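Local coordinates for DNA-3-methyladenine glycosidase II, putative (Deinococcus radiodurans, PDB 2YG9), which belongs to the all-helical HhH-GPD superfamily of base excision DNA repair proteins and is probably a DNA glycosylase, at residues 25-29 with 51-57; 69-74 with 115-119. All blocks are in the same frame, centred on the assembly; numbering follows the deposited sequence.

Contact 1 (25-29 with 51-57); sequences PLTDH and ELPVLAP
Glu51 opens the contact beside His29, where two loops of this HhH-GPD protein run past each other: segment 25-29, leading into helix 30-36, and segment 51-57, joining helix 40-49 to helix 61-71. The Glu51 chain bends at chi2 (89°) and brings OE2 to a water that donates to it, accepts from Leu52 N and lies 3.0 Å from His29 ND1, in the plane of the ring. The carbonyl oxygen of Leu52 stands obliquely to the imidazole, while Pro53 O comes up at the ring edge, 3.4 Å from His29 CE1, and also takes a hydrogen bond from Arg209 of helix 204-219. Val54 fills the middle of the contact with its two branches. Val54 CG2 sits over one face of the His29 ring, 3.9 Å from the centroid and 15° off the normal, a CH-pi contact. Val54 CG1, anti to the backbone N (chi1 -176°), turns instead to the other loop, 3.4 Å from Leu26 O and close to Thr27 O. At Leu55 the link is again through water: its N-H donates to a water in the imidazole plane, 2.8 Å from His29 NE2, and its carbonyl shares two further waters with Leu26 O, the second holding Leu55 O by a long bond of 3.2 Å. Leu206 and Arg209 also touch His29, the buried N-cap residue of helix 30-36. Pro57 closes the row, its ring crossing that of Pro25 at about a right angle, with Pro57 CG 3.9 Å from Pro25 CG.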
loop_
_atom_site.group_PDB
_atom_site.type_symbol
_atom_site.label_atom_id
_atom_site.label_comp_id
_atom_site.label_asym_id
_atom_site.label_seq_id
_atom_site.Cartn_x
_atom_site.Cartn_y
_atom_site.Cartn_z
ATOM N N PRO A 25 11.164 4.605 -6.838
ATOM C CA PRO A 25 10.542 5.528 -5.885
ATOM C C PRO A 25 11.040 6.950 -6.072
ATOM O O PRO A 25 12.239 7.180 -6.391
ATOM C CB PRO A 25 11.014 5.010 -4.522
ATOM C CG PRO A 25 11.356 3.552 -4.773
ATOM C CD PRO A 25 11.851 3.484 -6.167
ATOM N N LEU A 26 10.135 7.896 -5.890
ATOM C CA LEU A 26 10.496 9.291 -5.903
ATOM C C LEU A 26 11.414 9.567 -4.711
ATOM O O LEU A 26 11.249 8.992 -3.624
ATOM C CB LEU A 26 9.248 10.209 -5.846
ATOM C CG LEU A 26 8.118 9.973 -6.837
ATOM C CD1 LEU A 26 6.981 11.052 -6.690
ATOM C CD2 LEU A 26 8.636 9.955 -8.253
ATOM N N THR A 27 12.363 10.470 -4.917
ATOM C CA THR A 27 13.241 10.895 -3.851
ATOM C C THR A 27 12.869 12.313 -3.381
ATOM O O THR A 27 13.261 12.739 -2.304
ATOM C CB THR A 27 14.747 10.797 -4.276
ATOM O OG1 THR A 27 14.958 11.593 -5.438
ATOM C CG2 THR A 27 15.121 9.363 -4.614
ATOM N N ASP A 28 12.105 13.004 -4.222
ATOM C CA ASP A 28 11.493 14.284 -3.885
ATOM C C ASP A 28 10.232 14.403 -4.752
ATOM O O ASP A 28 10.116 13.730 -5.770
ATOM C CB ASP A 28 12.462 15.450 -4.150
ATOM C CG ASP A 28 12.605 15.773 -5.626
ATOM O OD1 ASP A 28 11.772 16.542 -6.155
ATOM O OD2 ASP A 28 13.561 15.274 -6.254
ATOM N N HIS A 29 9.289 15.238 -4.324
ATOM C CA HIS A 29 7.989 15.406 -5.002
ATOM C C HIS A 29 7.819 16.619 -5.943
ATOM O O HIS A 29 6.716 16.875 -6.402
ATOM C CB HIS A 29 6.881 15.508 -3.952
ATOM C CG HIS A 29 6.688 14.258 -3.157
ATOM N ND1 HIS A 29 5.946 14.225 -1.991
ATOM C CD2 HIS A 29 7.159 13.003 -3.346
ATOM C CE1 HIS A 29 5.970 13.000 -1.497
ATOM N NE2 HIS A 29 6.705 12.239 -2.295
ATOM N N GLU A 51 2.398 19.907 1.479
ATOM C CA GLU A 51 3.411 18.901 1.192
ATOM C C GLU A 51 3.142 17.606 1.935
ATOM O O GLU A 51 2.676 17.611 3.062
ATOM C CB GLU A 51 4.800 19.422 1.550
ATOM C CG GLU A 51 5.885 18.745 0.753
ATOM C CD GLU A 51 6.158 19.469 -0.569
ATOM O OE1 GLU A 51 6.546 20.672 -0.449
ATOM O OE2 GLU A 51 6.019 18.853 -1.688
ATOM N N LEU A 52 3.419 16.493 1.263
ATOM C CA LEU A 52 3.294 15.149 1.835
ATOM C C LEU A 52 4.687 14.551 1.963
ATOM O O LEU A 52 5.533 14.800 1.122
ATOM C CB LEU A 52 2.431 14.265 0.937
ATOM C CG LEU A 52 0.985 14.653 0.653
ATOM C CD1 LEU A 52 0.276 13.635 -0.230
ATOM C CD2 LEU A 52 0.275 14.839 1.970
ATOM N N PRO A 53 4.952 13.783 3.036
ATOM C CA PRO A 53 6.305 13.206 3.207
ATOM C C PRO A 53 6.726 12.230 2.077
ATOM O O PRO A 53 5.880 11.482 1.543
ATOM C CB PRO A 53 6.215 12.461 4.531
ATOM C CG PRO A 53 4.732 12.351 4.840
ATOM C CD PRO A 53 4.017 13.401 4.106
ATOM N N VAL A 54 8.001 12.264 1.715
ATOM C CA VAL A 54 8.556 11.319 0.746
ATOM C C VAL A 54 8.669 9.896 1.395
ATOM O O VAL A 54 9.352 9.703 2.410
ATOM C CB VAL A 54 9.927 11.810 0.171
ATOM C CG1 VAL A 54 10.464 10.888 -0.902
ATOM C CG2 VAL A 54 9.829 13.217 -0.435
ATOM N N LEU A 55 8.035 8.904 0.780
ATOM C CA LEU A 55 8.107 7.505 1.245
ATOM C C LEU A 55 9.386 6.826 0.746
ATOM O O LEU A 55 9.696 6.882 -0.449
ATOM C CB LEU A 55 6.902 6.684 0.740
ATOM C CG LEU A 55 5.569 7.322 1.054
ATOM C CD1 LEU A 55 4.420 6.485 0.590
ATOM C CD2 LEU A 55 5.519 7.615 2.529
ATOM N N ALA A 56 10.096 6.182 1.668
ATOM C CA ALA A 56 11.296 5.413 1.367
ATOM C C ALA A 56 10.917 3.970 1.159
ATOM O O ALA A 56 10.166 3.398 1.953
ATOM C CB ALA A 56 12.311 5.518 2.535
ATOM N N PRO A 57 11.461 3.339 0.118
ATOM C CA PRO A 57 11.113 1.948 -0.074
ATOM C C PRO A 57 11.633 1.115 1.132
ATOM O O PRO A 57 12.716 1.389 1.627
ATOM C CB PRO A 57 11.828 1.592 -1.358
ATOM C CG PRO A 57 13.004 2.529 -1.413
ATOM C CD PRO A 57 12.477 3.804 -0.835
HETATM O O HOH W 1 8.999 8.006 -2.616
HETATM O O HOH W 2 12.531 7.731 -1.561
HETATM O O HOH W 3 6.787 9.478 -1.828
HETATM O O HOH W 4 4.334 16.736 -1.538
#

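Contact 2 (69-74 with 115-119); sequences VAGQQL and KVRTV
Lys115 and Val69 begin the join between helix 113-127 and the C-terminal end of helix 61-71, in the part of the chain that carries the HhH-GPD sequence family. The tight part has an apolar half and a polar half. Val69 CG1 lies 3.6 Å from Thr118 CG2 and 4.1 Å from Val119 CG2, with Lys115 CG also beside it. Thr118 meets Val69 chiefly through its methyl; its OG1 is hydrogen-bonded to Pro152 O and Ala114 O. The Lys115 chain, fully extended beyond CG, runs alongside the helix end, Lys115 CE passing 3.1 Å from Val69 O. Lys115 NZ then donates to two backbone carbonyls: to Ala70 O (2.7 Å) from above the carbonyl plane, and to Gln72 O (2.8 Å) in the carbonyl plane, on a lone pair. The looser, partly exposed side is the type II beta turn from Gly71 to Leu74, whose side chains add little: Gln72 CB lies 4.1 Å from Lys115 CE, and Leu74 meets the lysine tip to tip, Leu74 CD2 3.7 Å from Lys115 NZ. One ammonium thus ties the last turn of helix 61-71 to the beta turn, and its positive charge would be expected to suit carbonyls gathered at a helix C-terminus.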
loop_
_atom_site.group_PDB
_atom_site.type_symbol
_atom_site.label_atom_id
_atom_site.label_comp_id
_atom_site.label_asym_id
_atom_site.label_seq_id
_atom_site.Cartn_x
_atom_site.Cartn_y
_atom_site.Cartn_z
ATOM N N VAL A 69 -0.909 -6.863 7.001
ATOM C CA VAL A 69 -1.900 -7.901 7.201
ATOM C C VAL A 69 -2.384 -7.915 8.654
ATOM O O VAL A 69 -3.585 -7.872 8.932
ATOM C CB VAL A 69 -1.323 -9.286 6.806
ATOM C CG1 VAL A 69 -2.234 -10.422 7.240
ATOM C CG2 VAL A 69 -1.065 -9.326 5.307
ATOM N N ALA A 70 -1.434 -7.980 9.565
ATOM C CA ALA A 70 -1.720 -8.008 10.996
ATOM C C ALA A 70 -2.512 -6.815 11.482
ATOM O O ALA A 70 -3.384 -6.976 12.321
ATOM C CB ALA A 70 -0.445 -8.129 11.784
ATOM N N GLY A 71 -2.212 -5.631 10.956
ATOM C CA GLY A 71 -2.882 -4.418 11.358
ATOM C C GLY A 71 -4.277 -4.157 10.803
ATOM O O GLY A 71 -4.920 -3.249 11.272
ATOM N N GLN A 72 -4.727 -4.933 9.808
ATOM C CA GLN A 72 -5.983 -4.657 9.093
ATOM C C GLN A 72 -7.195 -4.658 10.019
ATOM O O GLN A 72 -7.350 -5.552 10.829
ATOM C CB GLN A 72 -6.185 -5.636 7.911
ATOM C CG GLN A 72 -5.412 -5.231 6.664
ATOM C CD GLN A 72 -5.429 -6.273 5.522
ATOM O OE1 GLN A 72 -5.888 -7.402 5.691
ATOM N NE2 GLN A 72 -4.937 -5.871 4.349
ATOM N N GLN A 73 -8.022 -3.603 9.913
ATOM C CA GLN A 73 -9.211 -3.386 10.780
ATOM C C GLN A 73 -8.925 -3.039 12.244
ATOM O O GLN A 73 -9.865 -2.848 13.006
ATOM C CB GLN A 73 -10.144 -4.604 10.760
ATOM C CG GLN A 73 -10.909 -4.798 9.461
ATOM C CD GLN A 73 -10.057 -5.300 8.342
ATOM O OE1 GLN A 73 -9.411 -6.369 8.455
ATOM N NE2 GLN A 73 -10.051 -4.554 7.225
ATOM N N LEU A 74 -7.657 -2.937 12.642
ATOM C CA LEU A 74 -7.312 -2.623 14.027
ATOM C C LEU A 74 -7.019 -1.141 14.194
ATOM O O LEU A 74 -6.678 -0.463 13.231
ATOM C CB LEU A 74 -6.047 -3.375 14.441
ATOM C CG LEU A 74 -5.997 -4.879 14.216
ATOM C CD1 LEU A 74 -4.812 -5.433 15.016
ATOM C CD2 LEU A 74 -7.300 -5.536 14.611
ATOM N N LYS A 115 -5.960 -13.951 9.259
ATOM C CA LYS A 115 -4.622 -13.360 9.274
ATOM C C LYS A 115 -3.552 -14.387 9.561
ATOM O O LYS A 115 -2.541 -14.381 8.898
ATOM C CB LYS A 115 -4.525 -12.200 10.279
ATOM C CG LYS A 115 -5.242 -10.946 9.870
ATOM C CD LYS A 115 -5.381 -10.020 11.060
ATOM C CE LYS A 115 -6.034 -8.644 10.744
ATOM N NZ LYS A 115 -5.949 -7.755 11.943
ATOM N N VAL A 116 -3.805 -15.343 10.474
ATOM C CA VAL A 116 -2.885 -16.493 10.666
ATOM C C VAL A 116 -2.554 -17.197 9.360
ATOM O O VAL A 116 -1.399 -17.457 9.036
ATOM C CB VAL A 116 -3.426 -17.532 11.725
ATOM C CG1 VAL A 116 -2.561 -18.814 11.760
ATOM C CG2 VAL A 116 -3.485 -16.887 13.086
ATOM N N ARG A 117 -3.585 -17.477 8.590
ATOM C CA ARG A 117 -3.483 -18.206 7.342
ATOM C C ARG A 117 -2.713 -17.420 6.299
ATOM O O ARG A 117 -1.855 -17.967 5.580
ATOM C CB ARG A 117 -4.884 -18.515 6.807
ATOM C CG ARG A 117 -4.921 -19.078 5.394
ATOM C CD ARG A 117 -6.353 -19.501 4.976
ATOM N NE ARG A 117 -6.843 -20.629 5.776
ATOM C CZ ARG A 117 -6.445 -21.898 5.663
ATOM N NH1 ARG A 117 -5.502 -22.236 4.778
ATOM N NH2 ARG A 117 -6.990 -22.846 6.448
ATOM N N THR A 118 -3.050 -16.155 6.194
ATOM C CA THR A 118 -2.347 -15.228 5.285
ATOM C C THR A 118 -0.874 -15.126 5.620
ATOM O O THR A 118 -0.017 -15.304 4.770
ATOM C CB THR A 118 -2.992 -13.818 5.368
ATOM O OG1 THR A 118 -4.347 -13.897 4.921
ATOM C CG2 THR A 118 -2.215 -12.814 4.539
ATOM N N VAL A 119 -0.569 -14.853 6.884
ATOM C CA VAL A 119 0.823 -14.838 7.371
ATOM C C VAL A 119 1.570 -16.163 7.166
ATOM O O VAL A 119 2.722 -16.161 6.695
ATOM C CB VAL A 119 0.935 -14.381 8.864
ATOM C CG1 VAL A 119 2.382 -14.442 9.310
ATOM C CG2 VAL A 119 0.397 -12.942 9.056
#

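How the contacts relate
Contacts 1 and 2 follow one another along the chain, the first closing before the second opens, and helix 61-71 connects them: loop 51-57 leads toward its start, while 69-74 carries its end and the turn beyond. They lie on opposite sides of the chain's centre, each about 14 Å from it; their own centres are 26 Å apart and their nearest atoms about 16 Å, with no touch. Contact 1 is a water-laced meeting of loops at the surface, contact 2 a partly buried helix junction with direct bonds from a lysine. The bound nickel ion lies about 10 Å from the side chain of Leu26, in contact 1.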